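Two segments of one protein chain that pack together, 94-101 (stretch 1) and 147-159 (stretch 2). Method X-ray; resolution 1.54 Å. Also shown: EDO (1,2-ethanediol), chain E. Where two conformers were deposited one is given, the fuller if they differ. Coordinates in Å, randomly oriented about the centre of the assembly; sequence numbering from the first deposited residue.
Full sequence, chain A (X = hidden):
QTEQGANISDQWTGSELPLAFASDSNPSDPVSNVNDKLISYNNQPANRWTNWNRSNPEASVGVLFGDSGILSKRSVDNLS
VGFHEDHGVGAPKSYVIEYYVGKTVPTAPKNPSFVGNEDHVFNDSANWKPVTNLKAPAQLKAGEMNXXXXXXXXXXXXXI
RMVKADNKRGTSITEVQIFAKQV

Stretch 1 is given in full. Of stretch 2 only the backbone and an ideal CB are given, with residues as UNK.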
# COMPACT_ATOMS: atom_id res chain seq x y z
N SER A 94 -11.69 -5.28 6.94
CA SER A 94 -10.68 -6.11 7.52
C SER A 94 -9.40 -5.93 6.72
O SER A 94 -9.46 -5.49 5.57
CB SER A 94 -11.15 -7.58 7.53
OG SER A 94 -11.19 -8.15 6.23
N TYR A 95 -8.27 -6.24 7.33
CA TYR A 95 -6.96 -6.12 6.67
C TYR A 95 -5.91 -6.95 7.35
O TYR A 95 -6.06 -7.39 8.50
CB TYR A 95 -6.49 -4.63 6.67
CG TYR A 95 -6.28 -4.13 8.10
CD1 TYR A 95 -7.30 -3.61 8.83
CD2 TYR A 95 -5.04 -4.21 8.68
CE1 TYR A 95 -7.12 -3.21 10.17
CE2 TYR A 95 -4.87 -3.82 10.01
CZ TYR A 95 -5.90 -3.30 10.70
OH TYR A 95 -5.70 -2.93 12.05
N VAL A 96 -4.84 -7.19 6.64
CA VAL A 96 -3.66 -7.82 7.16
C VAL A 96 -2.48 -7.04 6.60
O VAL A 96 -2.42 -6.75 5.41
CB VAL A 96 -3.49 -9.25 6.67
CG1 VAL A 96 -2.20 -9.86 7.16
CG2 VAL A 96 -4.69 -10.06 7.16
N ILE A 97 -1.53 -6.70 7.46
CA ILE A 97 -0.28 -6.11 7.02
C ILE A 97 0.81 -7.17 6.95
O ILE A 97 1.00 -7.96 7.92
CB ILE A 97 0.16 -4.94 7.95
CG1 ILE A 97 -0.89 -3.85 7.96
CG2 ILE A 97 1.52 -4.40 7.56
CD1 ILE A 97 -0.74 -2.78 9.01
N GLU A 98 1.51 -7.23 5.83
CA GLU A 98 2.42 -8.33 5.48
C GLU A 98 3.72 -7.81 4.96
O GLU A 98 3.75 -6.71 4.41
CB GLU A 98 1.73 -9.19 4.39
CG GLU A 98 0.52 -9.90 4.94
CD GLU A 98 -0.35 -10.58 3.88
OE1 GLU A 98 -0.62 -10.02 2.80
OE2 GLU A 98 -0.79 -11.70 4.17
N TYR A 99 4.78 -8.61 5.07
CA TYR A 99 6.07 -8.28 4.56
C TYR A 99 6.65 -9.37 3.71
O TYR A 99 6.33 -10.58 3.94
CB TYR A 99 7.07 -7.88 5.69
CG TYR A 99 7.51 -8.98 6.62
CD1 TYR A 99 6.69 -9.42 7.64
CD2 TYR A 99 8.74 -9.54 6.46
CE1 TYR A 99 7.08 -10.50 8.51
CE2 TYR A 99 9.16 -10.55 7.32
CZ TYR A 99 8.32 -10.98 8.33
OH TYR A 99 8.70 -12.05 9.17
N TYR A 100 7.48 -9.00 2.76
CA TYR A 100 7.98 -9.89 1.76
C TYR A 100 9.16 -10.69 2.35
O TYR A 100 10.14 -10.12 2.86
CB TYR A 100 8.36 -9.15 0.51
CG TYR A 100 8.83 -10.01 -0.63
CD1 TYR A 100 7.92 -10.59 -1.48
CD2 TYR A 100 10.16 -10.34 -0.81
CE1 TYR A 100 8.32 -11.40 -2.51
CE2 TYR A 100 10.57 -11.14 -1.87
CZ TYR A 100 9.63 -11.73 -2.69
OH TYR A 100 10.06 -12.56 -3.74
N VAL A 101 9.09 -12.01 2.14
CA VAL A 101 10.10 -12.96 2.62
C VAL A 101 10.58 -13.90 1.54
O VAL A 101 11.43 -14.79 1.79
CB VAL A 101 9.55 -13.80 3.82
CG1 VAL A 101 9.17 -12.94 4.98
CG2 VAL A 101 8.38 -14.69 3.38
N UNK A 147 -2.26 5.16 11.83
CA UNK A 147 -0.89 4.72 12.09
C UNK A 147 -0.83 3.30 12.66
O UNK A 147 -1.60 2.97 13.54
CB UNK A 147 -0.21 5.69 13.06
N UNK A 148 0.05 2.52 12.09
CA UNK A 148 0.35 1.14 12.45
C UNK A 148 1.82 1.00 12.81
O UNK A 148 2.68 1.65 12.25
CB UNK A 148 -0.01 0.19 11.31
N UNK A 149 2.09 0.16 13.83
CA UNK A 149 3.45 -0.17 14.19
C UNK A 149 3.50 -1.66 14.53
O UNK A 149 2.47 -2.25 14.87
CB UNK A 149 3.94 0.69 15.36
N UNK A 150 4.66 -2.22 14.32
CA UNK A 150 4.86 -3.66 14.41
C UNK A 150 6.33 -3.94 14.59
O UNK A 150 7.23 -3.08 14.51
CB UNK A 150 4.32 -4.38 13.17
N UNK A 151 6.64 -5.21 14.92
CA UNK A 151 8.02 -5.57 15.08
C UNK A 151 8.84 -5.28 13.83
O UNK A 151 8.44 -5.60 12.71
CB UNK A 151 8.13 -7.05 15.45
N UNK A 152 10.02 -4.71 13.96
CA UNK A 152 10.88 -4.45 12.89
C UNK A 152 11.22 -5.68 12.03
O UNK A 152 11.53 -6.76 12.60
CB UNK A 152 12.16 -3.82 13.45
N UNK A 153 11.11 -5.55 10.71
CA UNK A 153 11.51 -6.53 9.71
C UNK A 153 12.41 -5.89 8.65
O UNK A 153 12.24 -4.70 8.31
CB UNK A 153 10.28 -7.15 9.05
N UNK A 154 13.33 -6.66 8.12
CA UNK A 154 14.16 -6.25 7.00
C UNK A 154 13.61 -6.88 5.72
O UNK A 154 13.62 -8.10 5.52
CB UNK A 154 15.62 -6.65 7.23
N UNK A 155 13.10 -6.04 4.84
CA UNK A 155 12.28 -6.55 3.74
C UNK A 155 12.39 -5.63 2.53
O UNK A 155 12.62 -4.41 2.65
CB UNK A 155 10.82 -6.69 4.17
N UNK A 156 12.18 -6.23 1.34
CA UNK A 156 12.05 -5.45 0.10
C UNK A 156 10.69 -4.76 -0.02
O UNK A 156 10.59 -3.80 -0.80
CB UNK A 156 12.27 -6.36 -1.11
N UNK A 157 9.68 -5.22 0.70
CA UNK A 157 8.31 -4.69 0.49
C UNK A 157 7.40 -4.98 1.63
O UNK A 157 7.50 -6.04 2.26
CB UNK A 157 7.69 -5.27 -0.79
N UNK A 158 6.51 -4.06 1.93
CA UNK A 158 5.39 -4.37 2.74
C UNK A 158 4.15 -4.04 1.97
O UNK A 158 4.22 -3.23 1.04
CB UNK A 158 5.44 -3.63 4.08
N UNK A 159 3.07 -4.67 2.36
CA UNK A 159 1.76 -4.37 1.81
C UNK A 159 0.67 -4.51 2.85
O UNK A 159 0.83 -5.18 3.90
CB UNK A 159 1.46 -5.28 0.62
C1 EDO E . -0.19 -8.83 -5.22
O1 EDO E . -0.64 -8.82 -6.50
C2 EDO E . 0.42 -7.38 -4.97
O2 EDO E . 0.37 -7.15 -3.66

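Position 147 has an extended backbone and no atom of stretch 1 within 5.5 Å of its ideal CB, so almost any residue would suit; it is His147. At 148 the CA-to-CB bond points toward stretch 1, and the ideal CB lies 3.8 Å from Ile97 CD1, with the Tyr95 ring beyond. A large apolar or aromatic side chain fits. Phe148 receives Ile97 CD1 over one face, 3.9 Å from its ring centroid, and directs its edge at the face of Tyr95 in an offset edge-to-face pair, with centroids 5.4 Å apart.

Position 149 points away, leaving small or polar residues free to serve; it is Ser149. Position 150 points toward stretch 1 again, but nothing lies within 5.5 Å of its ideal CB, so a long or bulky side chain is needed to reach, and the apolar Ile97 makes an apolar one the natural choice. Phe150 does reach, bringing CE2 to 4.2 Å from Ile97 CG2. Positions 151 and 152 are out of reach and unconstrained from this side; they are Asp151 and Lys152.

At 153 the ideal CB points toward stretch 1, 3.8 Å from Tyr99 CD2. Valine, isoleucine or leucine could cover that ring. Val153 places CG1 over one face of the Tyr99 ring, 3.5 Å from its centroid and 9° off the normal. Position 154 points away and tolerates many residues; Glu154 contributes its backbone O, which accepts a hydrogen bond from a water that also donates to Tyr100 O.

Position 155 faces the carbonyl of Tyr100, whose O is 3.7 Å from the ideal CB. A small side chain with a hydroxyl, serine or threonine, is favoured. Thr155 sets OG1 2.8 Å from Tyr100 O, though its one proton could instead go to the carbonyl O of 157.

The backbone at 156 (phi/psi -76/-21) breaks the extended run, and its CB points sideways, 4.5 Å from Tyr100 CD2; several residues, aromatic ones included, would do. Tyr156 meets that atom with its ring edge. At 157, the ideal CB points sideways, 4.1 Å from Tyr100 CB, and a small apolar residue is one that suits. Ala157 rests its CB 4.1 Å from Tyr100 CB, while the backbone pairs through a hydrogen bond from Tyr100 N to Ala157 O (3.0 Å).

Position 158 pairs antiparallel with Tyr99, on the same sheet face, and invites a branched apolar residue; Ile158 CG2 packs 3.8 Å from Tyr99 CB. Position 159 pairs with Glu98, whose carboxylate offers negative charge to a long basic side chain, lysine or arginine. Arg159 extends to a salt bridge, NE to Glu98 OE1 at 3.2 Å, while two backbone hydrogen bonds secure the pair and NH1 donates to EDO O2 (2.7 Å).

Stretch 2 147-159: HFSFDKVETYAIR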
# COMPACT_ATOMS: atom_id res chain seq x y z
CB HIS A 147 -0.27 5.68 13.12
CG HIS A 147 -0.26 7.08 12.66
ND1 HIS A 147 0.54 7.50 11.65
CD2 HIS A 147 -0.99 8.14 13.03
CE1 HIS A 147 0.33 8.79 11.42
NE2 HIS A 147 -0.57 9.20 12.27
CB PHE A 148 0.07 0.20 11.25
CG PHE A 148 -1.31 0.29 10.71
CD1 PHE A 148 -2.37 -0.40 11.24
CD2 PHE A 148 -1.57 1.12 9.61
CE1 PHE A 148 -3.66 -0.30 10.71
CE2 PHE A 148 -2.85 1.20 9.08
CZ PHE A 148 -3.90 0.49 9.61
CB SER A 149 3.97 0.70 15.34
OG SER A 149 3.27 0.50 16.53
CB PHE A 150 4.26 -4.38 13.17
CG PHE A 150 4.57 -3.73 11.87
CD1 PHE A 150 5.76 -3.94 11.25
CD2 PHE A 150 3.63 -2.85 11.28
CE1 PHE A 150 6.09 -3.31 10.04
CE2 PHE A 150 3.96 -2.20 10.10
CZ PHE A 150 5.17 -2.42 9.49
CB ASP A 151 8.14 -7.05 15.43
CG ASP A 151 7.56 -7.41 16.79
OD1 ASP A 151 7.53 -6.58 17.75
OD2 ASP A 151 7.07 -8.57 16.89
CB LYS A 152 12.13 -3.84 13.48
CG LYS A 152 13.22 -3.50 12.56
CD LYS A 152 14.30 -2.84 13.46
CE LYS A 152 14.73 -3.70 14.67
NZ LYS A 152 15.74 -3.08 15.62
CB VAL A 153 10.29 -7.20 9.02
CG1 VAL A 153 9.50 -8.03 9.98
CG2 VAL A 153 9.36 -6.18 8.38
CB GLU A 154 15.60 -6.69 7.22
CG GLU A 154 16.58 -6.10 6.25
CD GLU A 154 18.02 -6.38 6.62
OE1 GLU A 154 18.25 -6.98 7.71
OE2 GLU A 154 18.91 -6.01 5.83
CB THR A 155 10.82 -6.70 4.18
OG1 THR A 155 10.09 -7.35 3.12
CG2 THR A 155 10.21 -5.37 4.46
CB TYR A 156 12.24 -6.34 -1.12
CG TYR A 156 13.64 -6.78 -1.32
CD1 TYR A 156 14.60 -5.89 -1.75
CD2 TYR A 156 14.00 -8.13 -1.24
CE1 TYR A 156 15.91 -6.29 -2.00
CE2 TYR A 156 15.31 -8.51 -1.50
CZ TYR A 156 16.25 -7.58 -1.85
OH TYR A 156 17.55 -8.03 -2.14
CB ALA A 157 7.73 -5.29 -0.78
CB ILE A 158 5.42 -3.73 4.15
CG1 ILE A 158 5.24 -2.20 4.04
CG2 ILE A 158 6.70 -4.17 4.86
CD1 ILE A 158 4.72 -1.55 5.29
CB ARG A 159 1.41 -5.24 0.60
CG ARG A 159 1.05 -6.69 0.93
CD ARG A 159 0.93 -7.49 -0.36
NE ARG A 159 0.46 -8.83 -0.02
CZ ARG A 159 0.29 -9.78 -0.95
NH1 ARG A 159 0.48 -9.50 -2.24
NH2 ARG A 159 -0.11 -10.96 -0.56
O HOH W 1 -0.53 -13.28 1.66
O HOH W 2 12.46 -9.15 1.55
O HOH W 3 12.07 -10.41 5.07
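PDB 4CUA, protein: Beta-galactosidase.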